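Side-chain contacts in uncharacterized conserved (Bdellovibrio bacteriovorus, PDB 7O21), which probably trims cell-wall peptidoglycan as an LD-carboxypeptidase of the YkuD family, an activity linked to the curved shape of this predatory bacterium: residues I210-Y213 and Q214-Y217; F197-S200 and W201-A204; K229-M232 and S233-N237; Y118-L121 and F122-R125; L99-P102 and K103-F106. All coordinates share one frame; numbering follows the deposited sequence. Where two conformers were deposited one is given.

Contact 1 of 5, residues I210-Y213 and Q214-Y217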
loop_
_atom_site.group_PDB
_atom_site.type_symbol
_atom_site.label_atom_id
_atom_site.label_comp_id
_atom_site.label_asym_id
_atom_site.label_seq_id
_atom_site.Cartn_x
_atom_site.Cartn_y
_atom_site.Cartn_z
ATOM N N ILE A 210 -22.218 6.795 23.488
ATOM C CA ILE A 210 -22.223 7.129 22.065
ATOM C C ILE A 210 -22.265 8.635 21.859
ATOM O O ILE A 210 -21.604 9.164 20.958
ATOM C CB ILE A 210 -23.345 6.400 21.308
ATOM C CG1 ILE A 210 -23.271 4.897 21.568
ATOM C CG2 ILE A 210 -23.233 6.686 19.807
ATOM C CD1 ILE A 210 -21.920 4.289 21.263
ATOM N N GLU A 211 -23.038 9.353 22.679
ATOM C CA GLU A 211 -23.065 10.807 22.555
ATOM C C GLU A 211 -21.667 11.398 22.709
ATOM O O GLU A 211 -21.245 12.238 21.907
ATOM C CB GLU A 211 -24.022 11.418 23.578
ATOM C CG GLU A 211 -24.030 12.942 23.505
ATOM C CD GLU A 211 -24.973 13.584 24.499
ATOM O OE1 GLU A 211 -26.166 13.739 24.172
ATOM O OE2 GLU A 211 -24.509 13.955 25.594
ATOM N N LYS A 212 -20.934 10.969 23.736
ATOM C CA LYS A 212 -19.580 11.476 23.934
ATOM C C LYS A 212 -18.647 10.994 22.829
ATOM O O LYS A 212 -17.895 11.786 22.246
ATOM C CB LYS A 212 -19.060 11.072 25.314
ATOM C CG LYS A 212 -17.687 11.652 25.650
ATOM C CD LYS A 212 -17.697 13.160 25.675
ATOM C CE LYS A 212 -16.328 13.731 26.044
ATOM N NZ LYS A 212 -15.869 13.333 27.406
ATOM N N TYR A 213 -18.697 9.701 22.517
ATOM C CA TYR A 213 -17.804 9.134 21.510
ATOM C C TYR A 213 -17.949 9.852 20.171
ATOM O O TYR A 213 -16.945 10.147 19.502
ATOM C CB TYR A 213 -18.121 7.647 21.383
ATOM C CG TYR A 213 -17.399 6.874 20.310
ATOM C CD1 TYR A 213 -16.126 6.363 20.530
ATOM C CD2 TYR A 213 -18.023 6.580 19.108
ATOM C CE1 TYR A 213 -15.487 5.603 19.559
ATOM C CE2 TYR A 213 -17.399 5.832 18.144
ATOM C CZ TYR A 213 -16.131 5.346 18.372
ATOM O OH TYR A 213 -15.522 4.589 17.410
ATOM N N GLN A 214 -19.190 10.160 19.769
ATOM C CA GLN A 214 -19.424 10.811 18.484
ATOM C C GLN A 214 -18.709 12.152 18.375
ATOM O O GLN A 214 -18.321 12.549 17.268
ATOM C CB GLN A 214 -20.920 11.033 18.255
ATOM C CG GLN A 214 -21.689 9.810 17.814
ATOM C CD GLN A 214 -23.153 10.129 17.543
ATOM O OE1 GLN A 214 -23.661 11.164 17.972
ATOM N NE2 GLN A 214 -23.831 9.243 16.823
ATOM N N THR A 215 -18.535 12.868 19.493
ATOM C CA THR A 215 -17.935 14.198 19.427
ATOM C C THR A 215 -16.496 14.151 18.940
ATOM O O THR A 215 -15.948 15.191 18.564
ATOM C CB THR A 215 -17.975 14.928 20.779
ATOM O OG1 THR A 215 -17.176 14.245 21.746
ATOM C CG2 THR A 215 -19.414 15.096 21.296
ATOM N N PHE A 216 -15.870 12.975 18.953
ATOM C CA PHE A 216 -14.478 12.856 18.532
ATOM C C PHE A 216 -14.313 12.699 17.027
ATOM O O PHE A 216 -13.169 12.697 16.555
ATOM C CB PHE A 216 -13.816 11.671 19.237
ATOM C CG PHE A 216 -13.594 11.884 20.699
ATOM C CD1 PHE A 216 -12.450 12.505 21.155
ATOM C CD2 PHE A 216 -14.544 11.470 21.630
ATOM C CE1 PHE A 216 -12.243 12.712 22.510
ATOM C CE2 PHE A 216 -14.338 11.664 22.980
ATOM C CZ PHE A 216 -13.200 12.291 23.425
ATOM N N TYR A 217 -15.403 12.581 16.267
ATOM C CA TYR A 217 -15.361 12.195 14.861
ATOM C C TYR A 217 -15.844 13.319 13.957
ATOM O O TYR A 217 -16.857 13.970 14.241
ATOM C CB TYR A 217 -16.176 10.912 14.607
ATOM C CG TYR A 217 -15.481 9.722 15.209
ATOM C CD1 TYR A 217 -15.583 9.453 16.564
ATOM C CD2 TYR A 217 -14.655 8.917 14.441
ATOM C CE1 TYR A 217 -14.916 8.385 17.136
ATOM C CE2 TYR A 217 -13.985 7.850 15.003
ATOM C CZ TYR A 217 -14.125 7.584 16.341
ATOM O OH TYR A 217 -13.433 6.541 16.918
#

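Contact 2 of 5, residues F197-S200 and W201-A204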
loop_
_atom_site.group_PDB
_atom_site.type_symbol
_atom_site.label_atom_id
_atom_site.label_comp_id
_atom_site.label_asym_id
_atom_site.label_seq_id
_atom_site.Cartn_x
_atom_site.Cartn_y
_atom_site.Cartn_z
ATOM N N PHE A 197 -6.526 13.785 25.631
ATOM C CA PHE A 197 -7.465 13.663 24.515
ATOM C C PHE A 197 -7.661 12.199 24.129
ATOM O O PHE A 197 -8.796 11.708 24.043
ATOM C CB PHE A 197 -6.975 14.493 23.317
ATOM C CG PHE A 197 -7.795 14.306 22.051
ATOM C CD1 PHE A 197 -8.938 15.072 21.807
ATOM C CD2 PHE A 197 -7.420 13.369 21.104
ATOM C CE1 PHE A 197 -9.667 14.904 20.639
ATOM C CE2 PHE A 197 -8.152 13.197 19.943
ATOM C CZ PHE A 197 -9.283 13.970 19.715
ATOM N N VAL A 198 -6.558 11.470 23.938
ATOM C CA VAL A 198 -6.660 10.055 23.587
ATOM C C VAL A 198 -7.393 9.279 24.677
ATOM O O VAL A 198 -8.206 8.391 24.387
ATOM C CB VAL A 198 -5.264 9.468 23.310
ATOM C CG1 VAL A 198 -5.366 7.956 23.096
ATOM C CG2 VAL A 198 -4.632 10.144 22.103
ATOM N N GLU A 199 -7.094 9.572 25.947
ATOM C CA GLU A 199 -7.732 8.822 27.025
ATOM C C GLU A 199 -9.221 9.128 27.097
ATOM O O GLU A 199 -10.032 8.241 27.401
ATOM C CB GLU A 199 -7.038 9.110 28.358
ATOM C CG GLU A 199 -7.796 8.623 29.585
ATOM C CD GLU A 199 -7.877 7.109 29.678
ATOM O OE1 GLU A 199 -7.172 6.410 28.918
ATOM O OE2 GLU A 199 -8.653 6.625 30.527
ATOM N N SER A 200 -9.600 10.377 26.840
ATOM C CA SER A 200 -11.011 10.739 26.805
ATOM C C SER A 200 -11.754 9.960 25.723
ATOM O O SER A 200 -12.877 9.487 25.948
ATOM C CB SER A 200 -11.146 12.248 26.604
ATOM O OG SER A 200 -12.490 12.677 26.770
ATOM N N TRP A 201 -11.150 9.848 24.536
ATOM C CA TRP A 201 -11.723 9.049 23.461
ATOM C C TRP A 201 -11.810 7.590 23.875
ATOM O O TRP A 201 -12.866 6.958 23.743
ATOM C CB TRP A 201 -10.866 9.231 22.204
ATOM C CG TRP A 201 -11.116 8.224 21.109
ATOM C CD1 TRP A 201 -12.115 8.251 20.190
ATOM C CD2 TRP A 201 -10.301 7.090 20.790
ATOM N NE1 TRP A 201 -12.007 7.167 19.338
ATOM C CE2 TRP A 201 -10.890 6.453 19.675
ATOM C CE3 TRP A 201 -9.137 6.545 21.342
ATOM C CZ2 TRP A 201 -10.362 5.290 19.109
ATOM C CZ3 TRP A 201 -8.611 5.392 20.781
ATOM C CH2 TRP A 201 -9.222 4.777 19.675
ATOM N N ARG A 202 -10.714 7.045 24.414
ATOM C CA ARG A 202 -10.723 5.644 24.836
ATOM C C ARG A 202 -11.817 5.382 25.864
ATOM O O ARG A 202 -12.546 4.386 25.772
ATOM C CB ARG A 202 -9.356 5.236 25.407
ATOM C CG ARG A 202 -9.222 3.723 25.658
ATOM C CD ARG A 202 -8.164 3.398 26.683
ATOM N NE ARG A 202 -8.476 3.984 27.982
ATOM C CZ ARG A 202 -9.335 3.453 28.846
ATOM N NH1 ARG A 202 -9.962 2.319 28.554
ATOM N NH2 ARG A 202 -9.563 4.053 30.006
ATOM N N GLN A 203 -11.931 6.259 26.864
ATOM C CA GLN A 203 -12.944 6.074 27.900
ATOM C C GLN A 203 -14.351 6.150 27.324
ATOM O O GLN A 203 -15.225 5.358 27.704
ATOM C CB GLN A 203 -12.766 7.109 29.014
ATOM C CG GLN A 203 -11.648 6.801 30.000
ATOM C CD GLN A 203 -11.469 7.900 31.044
ATOM O OE1 GLN A 203 -12.279 8.823 31.138
ATOM N NE2 GLN A 203 -10.399 7.806 31.825
ATOM N N ALA A 204 -14.595 7.089 26.399
ATOM C CA ALA A 204 -15.931 7.215 25.818
ATOM C C ALA A 204 -16.299 5.966 25.030
ATOM O O ALA A 204 -17.426 5.459 25.131
ATOM C CB ALA A 204 -16.020 8.457 24.933
#

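Contact 3 of 5, residues K229-M232 and S233-N237. With EDO (1,2-ethanediol), chain M.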
loop_
_atom_site.group_PDB
_atom_site.type_symbol
_atom_site.label_atom_id
_atom_site.label_comp_id
_atom_site.label_asym_id
_atom_site.label_seq_id
_atom_site.Cartn_x
_atom_site.Cartn_y
_atom_site.Cartn_z
ATOM N N LYS A 229 -21.895 7.757 9.246
ATOM C CA LYS A 229 -23.186 7.204 9.638
ATOM C C LYS A 229 -23.118 5.699 9.877
ATOM O O LYS A 229 -23.682 5.196 10.856
ATOM C CB LYS A 229 -24.292 7.557 8.633
ATOM C CG LYS A 229 -24.659 9.035 8.559
ATOM C CD LYS A 229 -25.721 9.330 7.552
ATOM C CE LYS A 229 -26.040 10.811 7.564
ATOM N NZ LYS A 229 -27.092 11.173 6.547
ATOM N N SER A 230 -22.462 4.954 8.983
ATOM C CA SER A 230 -22.420 3.503 9.144
ATOM C C SER A 230 -21.450 3.085 10.244
ATOM O O SER A 230 -21.635 2.041 10.877
ATOM C CB SER A 230 -22.148 2.801 7.807
ATOM O OG SER A 230 -20.865 3.132 7.285
ATOM N N TRP A 231 -20.424 3.895 10.500
ATOM C CA TRP A 231 -19.543 3.638 11.636
ATOM C C TRP A 231 -20.305 3.776 12.949
ATOM O O TRP A 231 -20.266 2.885 13.809
ATOM C CB TRP A 231 -18.383 4.635 11.588
ATOM C CG TRP A 231 -17.325 4.499 12.668
ATOM C CD1 TRP A 231 -17.292 5.127 13.886
ATOM C CD2 TRP A 231 -16.128 3.728 12.582
ATOM N NE1 TRP A 231 -16.151 4.760 14.574
ATOM C CE2 TRP A 231 -15.417 3.915 13.784
ATOM C CE3 TRP A 231 -15.588 2.891 11.602
ATOM C CZ2 TRP A 231 -14.205 3.282 14.036
ATOM C CZ3 TRP A 231 -14.372 2.278 11.845
ATOM C CH2 TRP A 231 -13.698 2.473 13.054
ATOM N N MET A 232 -21.025 4.887 13.109
ATOM C CA MET A 232 -21.794 5.095 14.331
ATOM C C MET A 232 -22.910 4.059 14.478
ATOM O O MET A 232 -23.157 3.563 15.582
ATOM C CB MET A 232 -22.333 6.525 14.386
ATOM C CG MET A 232 -21.246 7.602 14.466
ATOM S SD MET A 232 -20.042 7.258 15.758
ATOM C CE MET A 232 -18.803 8.486 15.346
ATOM N N SER A 233 -23.571 3.695 13.374
ATOM C CA SER A 233 -24.628 2.687 13.459
ATOM C C SER A 233 -24.066 1.349 13.917
ATOM O O SER A 233 -24.674 0.655 14.740
ATOM C CB SER A 233 -25.329 2.528 12.110
ATOM O OG SER A 233 -26.007 3.712 11.740
ATOM N N HIS A 234 -22.895 0.980 13.405
ATOM C CA HIS A 234 -22.274 -0.266 13.817
ATOM C C HIS A 234 -21.913 -0.229 15.299
ATOM O O HIS A 234 -22.163 -1.195 16.035
ATOM C CB HIS A 234 -21.055 -0.499 12.927
ATOM C CG HIS A 234 -20.302 -1.747 13.228
ATOM N ND1 HIS A 234 -20.899 -2.988 13.304
ATOM C CD2 HIS A 234 -18.978 -1.953 13.421
ATOM C CE1 HIS A 234 -19.974 -3.898 13.555
ATOM N NE2 HIS A 234 -18.802 -3.299 13.629
ATOM N N LYS A 235 -21.363 0.891 15.766
ATOM C CA LYS A 235 -21.037 1.006 17.182
ATOM C C LYS A 235 -22.281 0.905 18.049
ATOM O O LYS A 235 -22.251 0.282 19.117
ATOM C CB LYS A 235 -20.306 2.315 17.444
ATOM C CG LYS A 235 -18.932 2.349 16.789
ATOM C CD LYS A 235 -17.984 1.379 17.476
ATOM C CE LYS A 235 -16.548 1.593 17.043
ATOM N NZ LYS A 235 -16.176 0.725 15.895
ATOM N N LYS A 236 -23.386 1.505 17.607
ATOM C CA LYS A 236 -24.623 1.411 18.375
ATOM C C LYS A 236 -25.161 -0.017 18.370
ATOM O O LYS A 236 -25.669 -0.500 19.393
ATOM C CB LYS A 236 -25.662 2.382 17.815
ATOM C CG LYS A 236 -25.343 3.850 18.024
ATOM C CD LYS A 236 -26.304 4.726 17.227
ATOM C CE LYS A 236 -26.169 6.199 17.592
ATOM N NZ LYS A 236 -26.910 7.065 16.619
ATOM N N ASN A 237 -25.062 -0.711 17.232
ATOM C CA ASN A 237 -25.530 -2.092 17.172
ATOM C C ASN A 237 -24.710 -2.995 18.084
ATOM O O ASN A 237 -25.259 -3.870 18.763
ATOM C CB ASN A 237 -25.497 -2.611 15.734
ATOM C CG ASN A 237 -26.098 -4.002 15.607
ATOM O OD1 ASN A 237 -27.169 -4.271 16.147
ATOM N ND2 ASN A 237 -25.402 -4.897 14.910
HETATM C C1 EDO M . -15.310 -3.378 16.388
HETATM O O1 EDO M . -14.739 -2.396 15.519
HETATM C C2 EDO M . -15.287 -2.835 17.808
HETATM O O2 EDO M . -15.944 -1.561 17.791
#

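Contact 4 of 5, residues Y118-L121 and F122-R125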
loop_
_atom_site.group_PDB
_atom_site.type_symbol
_atom_site.label_atom_id
_atom_site.label_comp_id
_atom_site.label_asym_id
_atom_site.label_seq_id
_atom_site.Cartn_x
_atom_site.Cartn_y
_atom_site.Cartn_z
ATOM N N TYR A 118 4.402 8.026 1.355
ATOM C CA TYR A 118 3.798 9.170 0.687
ATOM C C TYR A 118 3.140 8.714 -0.611
ATOM O O TYR A 118 3.752 7.971 -1.387
ATOM C CB TYR A 118 4.840 10.244 0.353
ATOM C CG TYR A 118 4.235 11.381 -0.446
ATOM C CD1 TYR A 118 3.669 12.472 0.196
ATOM C CD2 TYR A 118 4.197 11.347 -1.837
ATOM C CE1 TYR A 118 3.087 13.509 -0.522
ATOM C CE2 TYR A 118 3.621 12.378 -2.560
ATOM C CZ TYR A 118 3.074 13.455 -1.894
ATOM O OH TYR A 118 2.491 14.492 -2.591
ATOM N N PRO A 119 1.916 9.170 -0.909
ATOM C CA PRO A 119 1.081 10.076 -0.111
ATOM C C PRO A 119 0.305 9.314 0.970
ATOM O O PRO A 119 -0.229 8.234 0.698
ATOM C CB PRO A 119 0.116 10.650 -1.155
ATOM C CG PRO A 119 -0.040 9.523 -2.150
ATOM C CD PRO A 119 1.329 8.899 -2.233
ATOM N N ASN A 120 0.265 9.856 2.189
ATOM C CA ASN A 120 -0.458 9.211 3.277
ATOM C C ASN A 120 -1.934 9.616 3.232
ATOM O O ASN A 120 -2.392 10.302 2.313
ATOM C CB ASN A 120 0.208 9.475 4.629
ATOM C CG ASN A 120 0.077 10.917 5.091
ATOM O OD1 ASN A 120 -0.767 11.686 4.614
ATOM N ND2 ASN A 120 0.908 11.292 6.041
ATOM N N LEU A 121 -2.696 9.200 4.238
ATOM C CA LEU A 121 -4.134 9.445 4.201
ATOM C C LEU A 121 -4.467 10.926 4.291
ATOM O O LEU A 121 -5.471 11.359 3.710
ATOM C CB LEU A 121 -4.832 8.656 5.306
ATOM C CG LEU A 121 -5.013 7.143 5.099
ATOM C CD1 LEU A 121 -5.834 6.539 6.239
ATOM C CD2 LEU A 121 -5.654 6.823 3.745
ATOM N N PHE A 122 -3.676 11.712 5.028
ATOM C CA PHE A 122 -3.871 13.157 5.019
ATOM C C PHE A 122 -3.685 13.707 3.614
ATOM O O PHE A 122 -4.471 14.544 3.149
ATOM C CB PHE A 122 -2.873 13.852 5.955
ATOM C CG PHE A 122 -3.088 13.575 7.420
ATOM C CD1 PHE A 122 -4.242 13.982 8.072
ATOM C CD2 PHE A 122 -2.095 12.941 8.162
ATOM C CE1 PHE A 122 -4.402 13.740 9.439
ATOM C CE2 PHE A 122 -2.255 12.702 9.524
ATOM C CZ PHE A 122 -3.408 13.103 10.159
ATOM N N ASP A 123 -2.612 13.276 2.936
ATOM C CA ASP A 123 -2.308 13.778 1.600
ATOM C C ASP A 123 -3.398 13.395 0.614
ATOM O O ASP A 123 -3.776 14.199 -0.241
ATOM C CB ASP A 123 -0.972 13.216 1.125
ATOM C CG ASP A 123 0.168 13.598 2.020
ATOM O OD1 ASP A 123 0.184 14.752 2.498
ATOM O OD2 ASP A 123 1.065 12.737 2.214
ATOM N N LYS A 124 -3.897 12.164 0.705
ATOM C CA LYS A 124 -4.969 11.726 -0.185
ATOM C C LYS A 124 -6.247 12.533 0.019
ATOM O O LYS A 124 -6.968 12.805 -0.949
ATOM C CB LYS A 124 -5.218 10.237 0.017
ATOM C CG LYS A 124 -4.102 9.353 -0.547
ATOM C CD LYS A 124 -4.373 7.898 -0.246
ATOM C CE LYS A 124 -3.278 7.010 -0.805
ATOM N NZ LYS A 124 -3.468 5.608 -0.344
ATOM N N ARG A 125 -6.538 12.942 1.253
ATOM C CA ARG A 125 -7.740 13.738 1.489
ATOM C C ARG A 125 -7.617 15.113 0.841
ATOM O O ARG A 125 -8.611 15.662 0.344
ATOM C CB ARG A 125 -7.994 13.864 2.989
ATOM C CG ARG A 125 -9.319 14.512 3.363
ATOM C CD ARG A 125 -9.409 14.602 4.872
ATOM N NE ARG A 125 -10.691 15.110 5.341
ATOM C CZ ARG A 125 -10.923 16.386 5.610
ATOM N NH1 ARG A 125 -9.964 17.283 5.438
ATOM N NH2 ARG A 125 -12.118 16.768 6.051
HETATM O O HOH W 1 -2.224 5.870 2.114
#

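Contact 5 of 5, residues L99-P102 and K103-F106. With EDO (1,2-ethanediol), chain H.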
loop_
_atom_site.group_PDB
_atom_site.type_symbol
_atom_site.label_atom_id
_atom_site.label_comp_id
_atom_site.label_asym_id
_atom_site.label_seq_id
_atom_site.Cartn_x
_atom_site.Cartn_y
_atom_site.Cartn_z
ATOM N N LEU A 99 16.341 0.022 -0.673
ATOM C CA LEU A 99 16.789 -0.205 -2.037
ATOM C C LEU A 99 18.265 0.142 -2.146
ATOM O O LEU A 99 18.755 1.069 -1.492
ATOM C CB LEU A 99 16.019 0.691 -3.013
ATOM C CG LEU A 99 14.499 0.567 -2.990
ATOM C CD1 LEU A 99 13.845 1.670 -3.808
ATOM C CD2 LEU A 99 14.120 -0.792 -3.527
ATOM N N SER A 100 18.981 -0.594 -2.995
ATOM C CA SER A 100 20.380 -0.295 -3.258
ATOM C C SER A 100 20.714 -0.729 -4.678
ATOM O O SER A 100 19.841 -1.147 -5.445
ATOM C CB SER A 100 21.301 -0.960 -2.230
ATOM O OG SER A 100 22.635 -0.487 -2.390
ATOM N N GLN A 101 21.992 -0.629 -5.022
ATOM C CA GLN A 101 22.431 -1.164 -6.299
ATOM C C GLN A 101 22.293 -2.684 -6.272
ATOM O O GLN A 101 22.460 -3.309 -5.219
ATOM C CB GLN A 101 23.886 -0.788 -6.548
ATOM C CG GLN A 101 24.086 0.673 -6.879
ATOM C CD GLN A 101 23.963 1.620 -5.691
ATOM O OE1 GLN A 101 24.723 1.525 -4.729
ATOM N NE2 GLN A 101 23.003 2.548 -5.760
ATOM N N PRO A 102 22.023 -3.313 -7.428
ATOM C CA PRO A 102 21.933 -2.709 -8.757
ATOM C C PRO A 102 20.531 -2.245 -9.116
ATOM O O PRO A 102 20.316 -1.822 -10.245
ATOM C CB PRO A 102 22.329 -3.871 -9.673
ATOM C CG PRO A 102 21.756 -5.067 -8.974
ATOM C CD PRO A 102 21.874 -4.780 -7.489
ATOM N N LYS A 103 19.606 -2.319 -8.181
ATOM C CA LYS A 103 18.220 -1.921 -8.476
ATOM C C LYS A 103 18.116 -0.434 -8.775
ATOM O O LYS A 103 17.372 -0.096 -9.616
ATOM C CB LYS A 103 17.283 -2.331 -7.342
ATOM C CG LYS A 103 17.072 -3.826 -7.172
ATOM C CD LYS A 103 16.653 -4.520 -8.444
ATOM C CE LYS A 103 16.593 -6.024 -8.311
ATOM N NZ LYS A 103 16.734 -6.747 -9.587
ATOM N N ILE A 104 18.868 0.384 -8.064
ATOM C CA ILE A 104 18.759 1.830 -8.254
ATOM C C ILE A 104 20.121 2.443 -8.554
ATOM O O ILE A 104 21.147 1.981 -8.029
ATOM C CB ILE A 104 18.067 2.522 -7.068
ATOM C CG1 ILE A 104 18.783 2.205 -5.759
ATOM C CG2 ILE A 104 16.606 2.097 -6.985
ATOM C CD1 ILE A 104 18.356 3.127 -4.611
ATOM N N PRO A 105 20.173 3.475 -9.391
ATOM C CA PRO A 105 21.469 4.054 -9.782
ATOM C C PRO A 105 22.114 4.842 -8.647
ATOM O O PRO A 105 21.502 5.732 -8.054
ATOM C CB PRO A 105 21.107 4.973 -10.955
ATOM C CG PRO A 105 19.640 5.275 -10.775
ATOM C CD PRO A 105 19.053 4.030 -10.173
ATOM N N PHE A 106 23.397 4.551 -8.409
ATOM C CA PHE A 106 24.182 5.344 -7.468
ATOM C C PHE A 106 24.237 6.808 -7.871
ATOM O O PHE A 106 24.300 7.685 -7.002
ATOM C CB PHE A 106 25.603 4.769 -7.397
ATOM C CG PHE A 106 26.449 5.358 -6.309
ATOM C CD1 PHE A 106 27.220 6.482 -6.545
ATOM C CD2 PHE A 106 26.491 4.763 -5.059
ATOM C CE1 PHE A 106 28.010 7.025 -5.535
ATOM C CE2 PHE A 106 27.270 5.294 -4.049
ATOM C CZ PHE A 106 28.033 6.432 -4.290
HETATM C C1 EDO H . 24.601 0.123 -10.538
HETATM O O1 EDO H . 25.339 -0.873 -9.856
HETATM C C2 EDO H . 24.875 1.469 -9.875
HETATM O O2 EDO H . 24.509 2.543 -10.721
#

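Contact 1 of 5, residues I210-Y213 and Q214-Y217
Tyr213 and Tyr217 lie ring against ring, one turn apart where helix 210-214 runs out. Their planes are inclined at 44° and their centroids 4.8 Å apart, an oblique pairing: CE1 of Tyr217 sits over one face of the Tyr213 ring, displaced toward the rim and 3.5 Å from Tyr213 CZ. Tyr213 OH and Tyr217 OH lie 2.9 Å apart; Trp231 NE1 bonds to Tyr213 OH, and Glu296 OE1 and Trp201 NE1 to Tyr217 OH. The Tyr213 carbonyl oxygen lies in plane at the edges of both the Tyr217 and the Phe216 rings, and it accepts Phe216 N. One residue beyond Gln214, Thr215 turns its hydroxyl back, OG1 set between its own N and carbonyl carbon (chi1 65°), and OG1 gives a 2.6 Å bond to Lys212 O in the carbonyl plane. Thr215 N reaches the same oxygen at 3.0 Å from well above that plane, so two donors hold it where the helix becomes a type I turn from Gln214 to Tyr217. Phe216 packs edge-to-face with Phe197 and Trp201 of helix 184-206, while Tyr213 and Tyr217 face helix 228-241 through Lys235 and Met232.

Contact 2 of 5, residues F197-S200 and W201-A204
An i to i+3 salt bridge, with a doubtful, very short i to i+4 contact from a glutamine amide beside it, runs along one flank of helix 184-206 in the NTF2-like domain, with Glu199 facing both Arg202 and Gln203. Arg202 presents its guanidinium side-on, a bidentate grip that gives one nitrogen to each carboxylate oxygen. NE meets Glu199 OE1 at 2.9 Å, almost straight at 174°, and Arg202 NH2 meets Glu199 OE2 at 2.8 Å. Both oxygens are used on their syn sides and lie near the guanidinium plane, although the two flat groups are 34° apart. The glutamate bends at chi2 (67°), which folds its carboxylate along the helix to lie beside the arginine, both side chains pointing the same way. Gln203 brings its amide nearly perpendicular to the carboxylate, but the 2.5 Å from its NE2 to Glu199 OE2 is suspiciously short and its geometry doubtful. The paired charges probably help keep the glutamate ionised. Arg202 NH1 has a further acceptor in Val247 O. On the inward flank Val198 O lies at the edge of the Trp201 ring, and Val198 CG1 comes loosely to Trp201 CE3, 4.4 Å away. Trp201 rests on Leu249, Ile293 and Glu296, while Phe197 and Val198 lie on Leu261 and Val263, so this helix face covers strands 246-257, 260-270 and 290-300.

Contact 3 of 5, residues K229-M232 and S233-N237
A cation-pi pair one turn apart, Trp231 with Lys235, marks the inward flank of helix 228-241 in the NTF2-like domain, with helix 210-214 alongside. Lys235 NZ stands over one face of the indole, 4.1 Å from the centroid of the six-membered ring and 25° off its normal, nearer the rim than the middle; its closest ring atom is Trp231 CZ2 at 3.7 Å. The lysine chain bends at chi2 (-69°) and again at chi4, and so runs beside the tryptophan in the same direction before its amine turns over the ring. Trp231 is itself positioned by NE1, which bonds to Tyr213 OH, and Met232 SD lies at the edge of the indole plane. Lys235 NZ also donates to O2 of an ethanediol at 3.0 Å, a molecule probably left from crystallisation. His234 points elsewhere: its NE2 bonds to Pro102 O of the second subunit, so the helix takes part in the dimer contact. At the outer side Ser233 turns back on the preceding turn, where Lys229 O accepts Ser233 N at 2.9 Å and, in one of two conformers, Ser233 OG at 2.9 Å from the opposite face of its carbonyl plane.

Contact 4 of 5, residues Y118-L121 and F122-R125
Asn120 and Asp123 exchange bonds at the start of helix 121-126, each side chain taking the other's backbone N-H. Asp123 N donates to Asn120 OD1 at 3.0 Å, approaching nearly along the C=O axis of the amide. In return Asn120 N reaches Asp123 OD2 at 3.0 Å, on the anti side of the carboxylate and 26° out of its plane. Asn120 can do this because its CG sits between the backbone N and the carbonyl carbon (chi1 70°), bringing OD1 under the first turn. The two side chains cross at about a right angle, with the amide and carboxylate planes nearly parallel (11°) but offset. Pro119 CB packs on Asp123 CB at 3.6 Å, and the same Pro119 CB stands over the centre of the Tyr118 ring, next to a cis peptide. Asp123 OD2 also comes within 3.3 Å of Tyr118 CD1. Along the first turn Lys124 NZ holds a water 2.8 Å away, which makes a weak bond to Pro119 O. Further out, Tyr93 OH bonds to Asp123 OD2 and Ile92 O takes Asn120 ND2, so strand 91-99 fixes both groups; Gly130 N bonds to Tyr118 OH. Phe122 meets Tyr283 edge-to-face, joining this helix to strand 275-287 of the other domain. Reciprocal bonding of this kind is a capping box, with Asn120 as N-cap, here within the L,D-transpeptidase fold.

Contact 5 of 5, residues L99-P102 and K103-F106
Gln101 OE1 lies in plane at the edge of the Phe106 ring, 3.7 Å from CD2, with the amide turned 75° against the ring. The other end of that amide faces the backbone: Gln101 NE2 donates to Ile104 O at 3.0 Å, the oxygen close to the amide plane while the donor stands 39° above the carbonyl plane. A bend at chi2 (75°) folds the glutamine back over its own loop to reach this carbonyl. NE2 has a second acceptor in Gly110 O, which helps fix the amide's rotation. Beside it an ethanediol, probably from crystallisation, takes Phe106 N on O2 at 3.3 Å. At the base of the loop Ile104 N bonds to Ser100 O at 3.2 Å, and Ile104 CD1 packs against Leu99 CB at 3.7 Å, on the side of strand 113-116. Pro102, after a cis peptide, faces the second subunit, and Lys103 makes a cation-pi contact with Trp298 of that subunit. A five-residue turn closed by an i+4 to i backbone bond and a folded glutamine links strand 91-99 to helix 106-109 in the YkuD domain, with the side chain of Ile104 about 6 Å from that of His136, the predicted proton donor/acceptor.

In the fold
Contacts 1, 2 and 3 gather in the NTF2-like domain, where helices 184-206, 210-214 and 228-241 meet: contact 1 lies between the other two, which do not touch each other. Its aromatic residues are buried and tied to both neighbours by probable tyrosine-tryptophan hydrogen bonds, whereas contact 2 puts its ion pair on a more exposed flank and contact 3 a lysine over a ring. Contacts 4 and 5 belong to the L,D-transpeptidase domain, on loops that leave strands 113-116 and 91-99: contact 4 uses an amide and a carboxylate against backbone N-H groups, contact 5 an amide against a carbonyl. Contact 4 faces the NTF2-like sheet of its own chain; contacts 3 and 5 reach the second subunit.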